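Local coordinates for mitochondrial dynamics protein MID49 (Mus musculus, PDB 4WOY) that recruits the dynamin-related fission protein Drp1 to the mitochondrial outer membrane, regulates its GTPase activity and is required for mitochondrial fission, at residues L51-G55 with P56-G60; T214-L217 with R218-D222. The protein carries 1 engineered substitution. All blocks are in the same frame, centred on the assembly; numbering follows the deposited sequence.

Interaction 1 of 2, residues L51-G55 with P56-G60; sequences LVPGG and PLYDG
The carbonyl oxygen of G55 is gripped by two backbone amides of the turn that follows it. D59 N lies in the plane of the carbonyl, 3.0 Å from G55 O, while Y58 N approaches the same G55 O from 46° above that plane at 2.9 Å. Both bonds are bent at the hydrogen, as expected where one acceptor serves successive amides, those of Y58 and D59, after P56-Y58 have taken helical backbone angles. The turn also folds Y58 back over the strand. With CG anti to its carbonyl carbon (chi1 -71°), the ring runs back past G54, and Y58 CD1 sits 3.6 Å from G54 CA. Further out, the phenol end reaches the proline, with P53 CB 3.6 Å from Y58 CZ. The peptide carbonyl of P53 stands over one ring face, its O 4.1 Å above the plane and over the centre. D59 OD2 lies 3.3 Å from G55 O, acceptor beside acceptor and unbonded, which its bonds to a water and to the hydroxyl of Y210 probably offset; the water's contact with G55 N is suspiciously short, so a bridge there is doubtful. A glycine pair at the end of the strand, ahead of a helical turn, is reminiscent of the nucleotidyltransferase glycine motif. The chemistry implies that two amides satisfy G55 O and so fix the orientation of the G55-P56 peptide.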
ATOM      1  N   LEU A  51      11.399 -12.222  -4.186  1.00 49.94           N
ATOM      2  CA  LEU A  51      10.956 -10.951  -3.642  1.00 45.76           C
ATOM      3  C   LEU A  51      10.789  -9.947  -4.779  1.00 49.91           C
ATOM      4  O   LEU A  51      11.658  -9.804  -5.618  1.00 60.62           O
ATOM      5  CB  LEU A  51      11.952 -10.417  -2.604  1.00 51.99           C
ATOM      6  CG  LEU A  51      12.331 -11.257  -1.377  1.00 56.16           C
ATOM      7  CD1 LEU A  51      12.939 -10.385  -0.289  1.00 57.04           C
ATOM      8  CD2 LEU A  51      11.131 -12.015  -0.828  1.00 56.28           C
ATOM      9  N   VAL A  52       9.652  -9.267  -4.803  1.00 55.47           N
ATOM     10  CA  VAL A  52       9.361  -8.263  -5.817  1.00 55.91           C
ATOM     11  C   VAL A  52       9.183  -6.882  -5.197  1.00 47.71           C
ATOM     12  O   VAL A  52       8.270  -6.668  -4.397  1.00 42.99           O
ATOM     13  CB  VAL A  52       8.079  -8.596  -6.615  1.00 58.83           C
ATOM     14  CG1 VAL A  52       7.782  -7.502  -7.626  1.00 48.17           C
ATOM     15  CG2 VAL A  52       8.189  -9.967  -7.276  1.00 64.65           C
ATOM     16  N   PRO A  53      10.085  -5.952  -5.531  1.00 42.21           N
ATOM     17  CA  PRO A  53       9.912  -4.564  -5.116  1.00 43.98           C
ATOM     18  C   PRO A  53       8.864  -3.881  -5.979  1.00 50.18           C
ATOM     19  O   PRO A  53       8.743  -4.182  -7.170  1.00 50.08           O
ATOM     20  CB  PRO A  53      11.307  -3.958  -5.320  1.00 48.15           C
ATOM     21  CG  PRO A  53      11.908  -4.772  -6.409  1.00 43.69           C
ATOM     22  CD  PRO A  53      11.388  -6.179  -6.179  1.00 39.09           C
ATOM     23  N   GLY A  54       8.086  -2.997  -5.363  1.00 52.12           N
ATOM     24  CA  GLY A  54       7.000  -2.332  -6.052  1.00 46.10           C
ATOM     25  C   GLY A  54       6.465  -1.174  -5.238  1.00 49.31           C
ATOM     26  O   GLY A  54       7.063  -0.785  -4.229  1.00 45.09           O
ATOM     27  N   GLY A  55       5.321  -0.645  -5.673  1.00 54.72           N
ATOM     28  CA  GLY A  55       4.723   0.529  -5.072  1.00 55.00           C
ATOM     29  C   GLY A  55       4.845   1.737  -5.988  1.00 57.48           C
ATOM     30  O   GLY A  55       5.333   1.624  -7.120  1.00 40.74           O
ATOM     31  N   PRO A  56       4.385   2.903  -5.505  1.00 42.26           N
ATOM     32  CA  PRO A  56       4.350   4.145  -6.283  1.00 42.50           C
ATOM     33  C   PRO A  56       5.719   4.549  -6.826  1.00 47.47           C
ATOM     34  O   PRO A  56       5.788   5.241  -7.855  1.00 46.92           O
ATOM     35  CB  PRO A  56       3.839   5.174  -5.273  1.00 47.06           C
ATOM     36  CG  PRO A  56       2.987   4.364  -4.333  1.00 41.18           C
ATOM     37  CD  PRO A  56       3.743   3.063  -4.185  1.00 39.73           C
ATOM     38  N   LEU A  57       6.791   4.145  -6.152  1.00 44.07           N
ATOM     39  CA  LEU A  57       8.128   4.438  -6.672  1.00 47.58           C
ATOM     40  C   LEU A  57       8.335   3.787  -8.043  1.00 51.17           C
ATOM     41  O   LEU A  57       8.891   4.397  -8.954  1.00 51.51           O
ATOM     42  CB  LEU A  57       9.212   3.954  -5.712  1.00 50.42           C
ATOM     43  CG  LEU A  57      10.592   3.873  -6.374  1.00 49.45           C
ATOM     44  CD1 LEU A  57      11.118   5.275  -6.707  1.00 49.52           C
ATOM     45  CD2 LEU A  57      11.581   3.100  -5.504  1.00 44.69           C
ATOM     46  N   TYR A  58       7.862   2.548  -8.172  1.00 57.42           N
ATOM     47  CA  TYR A  58       7.998   1.778  -9.409  1.00 55.48           C
ATOM     48  C   TYR A  58       6.900   2.018 -10.428  1.00 57.96           C
ATOM     49  O   TYR A  58       7.139   1.892 -11.618  1.00 63.09           O
ATOM     50  CB  TYR A  58       8.054   0.269  -9.099  1.00 47.96           C
ATOM     51  CG  TYR A  58       9.347  -0.161  -8.447  1.00 47.01           C
ATOM     52  CD1 TYR A  58       9.539  -0.025  -7.076  1.00 48.50           C
ATOM     53  CD2 TYR A  58      10.387  -0.668  -9.204  1.00 46.46           C
ATOM     54  CE1 TYR A  58      10.734  -0.399  -6.469  1.00 46.77           C
ATOM     55  CE2 TYR A  58      11.594  -1.041  -8.610  1.00 50.60           C
ATOM     56  CZ  TYR A  58      11.756  -0.904  -7.242  1.00 52.35           C
ATOM     57  OH  TYR A  58      12.944  -1.275  -6.652  1.00 65.09           O
ATOM     58  N   ASP A  59       5.697   2.343  -9.973  1.00 81.08           N
ATOM     59  CA  ASP A  59       4.564   2.384 -10.886  1.00 87.58           C
ATOM     60  C   ASP A  59       4.360   3.774 -11.433  1.00102.87           C
ATOM     61  O   ASP A  59       3.657   4.595 -10.850  1.00105.29           O
ATOM     62  CB  ASP A  59       3.305   1.915 -10.175  1.00 78.25           C
ATOM     63  CG  ASP A  59       3.381   0.468  -9.790  1.00 77.99           C
ATOM     64  OD1 ASP A  59       3.941  -0.319 -10.582  1.00 78.69           O
ATOM     65  OD2 ASP A  59       2.908   0.127  -8.686  1.00 82.98           O
ATOM     66  N   GLY A  60       4.972   4.020 -12.576  1.00122.26           N
ATOM     67  CA  GLY A  60       4.985   5.342 -13.152  1.00130.31           C
ATOM     68  C   GLY A  60       5.918   6.231 -12.355  1.00127.56           C
ATOM     69  O   GLY A  60       6.220   5.973 -11.188  1.00129.66           O
TER
HETATM   70  O   HOH W   1       4.136  -2.038  -7.434  1.00 48.43           O

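Interaction 2 of 2, residues T214-L217 with R218-D222; sequences TARL and RALDD
One face of the R216 guanidinium is covered by a leucine methyl: L220 CD2 sits 3.8 Å above the plane and over its centre, which puts it 3.9 Å from R216 CZ. The R218 guanidinium turns a face toward a polar atom instead, with R218 NH1 4.0 Å from T214 O, too loose to count as more than packing. The bend at chi2 (52°) explains the first contact, because it swings R216, whose CG starts out anti to the backbone N (chi1 -176°), along the helix until it lies against the leucine one turn on. R216 NE meanwhile forms a salt bridge with E262, beyond helix 250-261, so the charged group packs on hydrocarbon while its polar side is paired. Beneath the side chains run four successive backbone bonds, from T214-R218 through L217-D221, the last with D221 N 3.1 Å from L217 O. L217 is buried against V257 and L258 of helix 250-261 and against L232 of helix 228-241. Further along, the carboxylate of D221 makes salt bridges to R228 and R229, linking this helix to the next one. The i to i+4 backbone bonds are those of a regular alpha-helix, here helix 210-224, with R216 and L220 an i to i+4 packing on one flank; it packs among the helices of the C-terminal part, which includes the Mab-21 HhH/H2TH-like region.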
ATOM      1  N   THR A 214      -4.093   0.568  -9.273  1.00 46.95           N
ATOM      2  CA  THR A 214      -3.129   1.258 -10.124  1.00 57.36           C
ATOM      3  C   THR A 214      -3.243   0.769 -11.568  1.00 51.97           C
ATOM      4  O   THR A 214      -2.993   1.534 -12.485  1.00 53.59           O
ATOM      5  CB  THR A 214      -1.673   1.124  -9.620  1.00 56.33           C
ATOM      6  OG1 THR A 214      -1.159  -0.170  -9.926  1.00 62.31           O
ATOM      7  CG2 THR A 214      -1.602   1.367  -8.114  1.00 47.35           C
ATOM      8  N   ALA A 215      -3.642  -0.484 -11.781  1.00 49.02           N
ATOM      9  CA  ALA A 215      -3.870  -0.954 -13.151  1.00 52.46           C
ATOM     10  C   ALA A 215      -5.031  -0.201 -13.790  1.00 52.10           C
ATOM     11  O   ALA A 215      -4.982   0.139 -14.981  1.00 56.06           O
ATOM     12  CB  ALA A 215      -4.129  -2.438 -13.184  1.00 50.05           C
ATOM     13  N   ARG A 216      -6.063   0.065 -12.994  1.00 50.60           N
ATOM     14  CA  ARG A 216      -7.239   0.773 -13.475  1.00 51.81           C
ATOM     15  C   ARG A 216      -6.903   2.233 -13.838  1.00 54.88           C
ATOM     16  O   ARG A 216      -7.275   2.731 -14.898  1.00 54.67           O
ATOM     17  CB  ARG A 216      -8.345   0.723 -12.417  1.00 50.90           C
ATOM     18  CG  ARG A 216      -9.658   1.358 -12.846  1.00 52.56           C
ATOM     19  CD  ARG A 216     -10.116   0.788 -14.182  1.00 55.63           C
ATOM     20  NE  ARG A 216     -11.416   1.303 -14.599  1.00 67.62           N
ATOM     21  CZ  ARG A 216     -11.897   1.214 -15.842  1.00 75.74           C
ATOM     22  NH1 ARG A 216     -11.184   0.634 -16.803  1.00 77.74           N
ATOM     23  NH2 ARG A 216     -13.099   1.704 -16.128  1.00 76.43           N
ATOM     24  N   LEU A 217      -6.173   2.897 -12.951  1.00 51.88           N
ATOM     25  CA  LEU A 217      -5.773   4.275 -13.155  1.00 52.83           C
ATOM     26  C   LEU A 217      -4.846   4.410 -14.353  1.00 54.23           C
ATOM     27  O   LEU A 217      -4.965   5.358 -15.128  1.00 55.76           O
ATOM     28  CB  LEU A 217      -5.088   4.822 -11.901  1.00 51.78           C
ATOM     29  CG  LEU A 217      -6.104   5.104 -10.805  1.00 51.18           C
ATOM     30  CD1 LEU A 217      -5.423   5.545  -9.538  1.00 50.47           C
ATOM     31  CD2 LEU A 217      -7.123   6.133 -11.290  1.00 52.69           C
ATOM     32  N   ARG A 218      -3.909   3.475 -14.483  1.00 53.97           N
ATOM     33  CA  ARG A 218      -3.034   3.437 -15.632  1.00 55.72           C
ATOM     34  C   ARG A 218      -3.850   3.180 -16.894  1.00 57.55           C
ATOM     35  O   ARG A 218      -3.630   3.813 -17.915  1.00 59.55           O
ATOM     36  CB  ARG A 218      -1.961   2.365 -15.470  1.00 61.78           C
ATOM     37  CG  ARG A 218      -1.134   2.166 -16.739  1.00 77.88           C
ATOM     38  CD  ARG A 218       0.129   1.360 -16.506  1.00 90.49           C
ATOM     39  NE  ARG A 218       0.923   1.873 -15.393  1.00 98.72           N
ATOM     40  CZ  ARG A 218       1.059   1.248 -14.227  1.00100.89           C
ATOM     41  NH1 ARG A 218       0.451   0.081 -14.022  1.00 97.49           N
ATOM     42  NH2 ARG A 218       1.806   1.790 -13.269  1.00102.49           N
ATOM     43  N   ALA A 219      -4.819   2.274 -16.802  1.00 57.13           N
ATOM     44  CA  ALA A 219      -5.656   1.938 -17.955  1.00 59.18           C
ATOM     45  C   ALA A 219      -6.435   3.145 -18.447  1.00 63.41           C
ATOM     46  O   ALA A 219      -6.492   3.417 -19.653  1.00 64.58           O
ATOM     47  CB  ALA A 219      -6.594   0.834 -17.613  1.00 58.49           C
ATOM     48  N   LEU A 220      -7.031   3.866 -17.503  1.00 61.97           N
ATOM     49  CA  LEU A 220      -7.815   5.049 -17.817  1.00 65.67           C
ATOM     50  C   LEU A 220      -6.981   6.167 -18.429  1.00 63.40           C
ATOM     51  O   LEU A 220      -7.406   6.801 -19.385  1.00 69.13           O
ATOM     52  CB  LEU A 220      -8.515   5.574 -16.560  1.00 61.30           C
ATOM     53  CG  LEU A 220      -9.648   4.737 -15.981  1.00 59.26           C
ATOM     54  CD1 LEU A 220     -10.028   5.229 -14.591  1.00 57.49           C
ATOM     55  CD2 LEU A 220     -10.835   4.786 -16.918  1.00 61.22           C
ATOM     56  N   ASP A 221      -5.803   6.413 -17.871  1.00 61.97           N
ATOM     57  CA  ASP A 221      -4.966   7.511 -18.344  1.00 63.50           C
ATOM     58  C   ASP A 221      -4.383   7.234 -19.718  1.00 65.52           C
ATOM     59  O   ASP A 221      -4.178   8.153 -20.506  1.00 73.41           O
ATOM     60  CB  ASP A 221      -3.837   7.798 -17.355  1.00 61.48           C
ATOM     61  CG  ASP A 221      -4.248   8.774 -16.264  1.00 59.00           C
ATOM     62  OD1 ASP A 221      -5.343   9.380 -16.368  1.00 59.65           O
ATOM     63  OD2 ASP A 221      -3.467   8.923 -15.299  1.00 57.90           O
ATOM     64  N   ASP A 222      -4.089   5.969 -19.985  1.00 72.42           N
ATOM     65  CA  ASP A 222      -3.429   5.596 -21.225  1.00 73.37           C
ATOM     66  C   ASP A 222      -4.328   5.815 -22.442  1.00 80.70           C
ATOM     67  O   ASP A 222      -3.832   6.059 -23.539  1.00 93.83           O
ATOM     68  CB  ASP A 222      -2.965   4.146 -21.161  1.00 69.26           C
ATOM     69  CG  ASP A 222      -1.669   3.985 -20.399  1.00 80.21           C
ATOM     70  OD1 ASP A 222      -1.320   4.895 -19.611  1.00 95.53           O
ATOM     71  OD2 ASP A 222      -1.007   2.941 -20.558  1.00 75.15           O
TER

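How the interactions relate
Followed from the N terminus, the chain forms interaction 1 first: after helix 18-42 comes strand 52-54 of the mixed sheet, which runs out into a tight turn before strand 69-74. Interaction 2 comes much later, within helix 210-224, just beyond strand 205-208 of the same sheet. Each is local and closes no long loop; the two stand in series, neither nested nor crossed. In space they meet, their centres about 15 Å apart, with D59 CB 3.4 Å from R218 NH2 and D59 OD2 4.3 Å from T214 OG1. Residues 51-60, in the nucleotidyltransferase-like part, thus rest against the helix that leads into the helical C-terminal part.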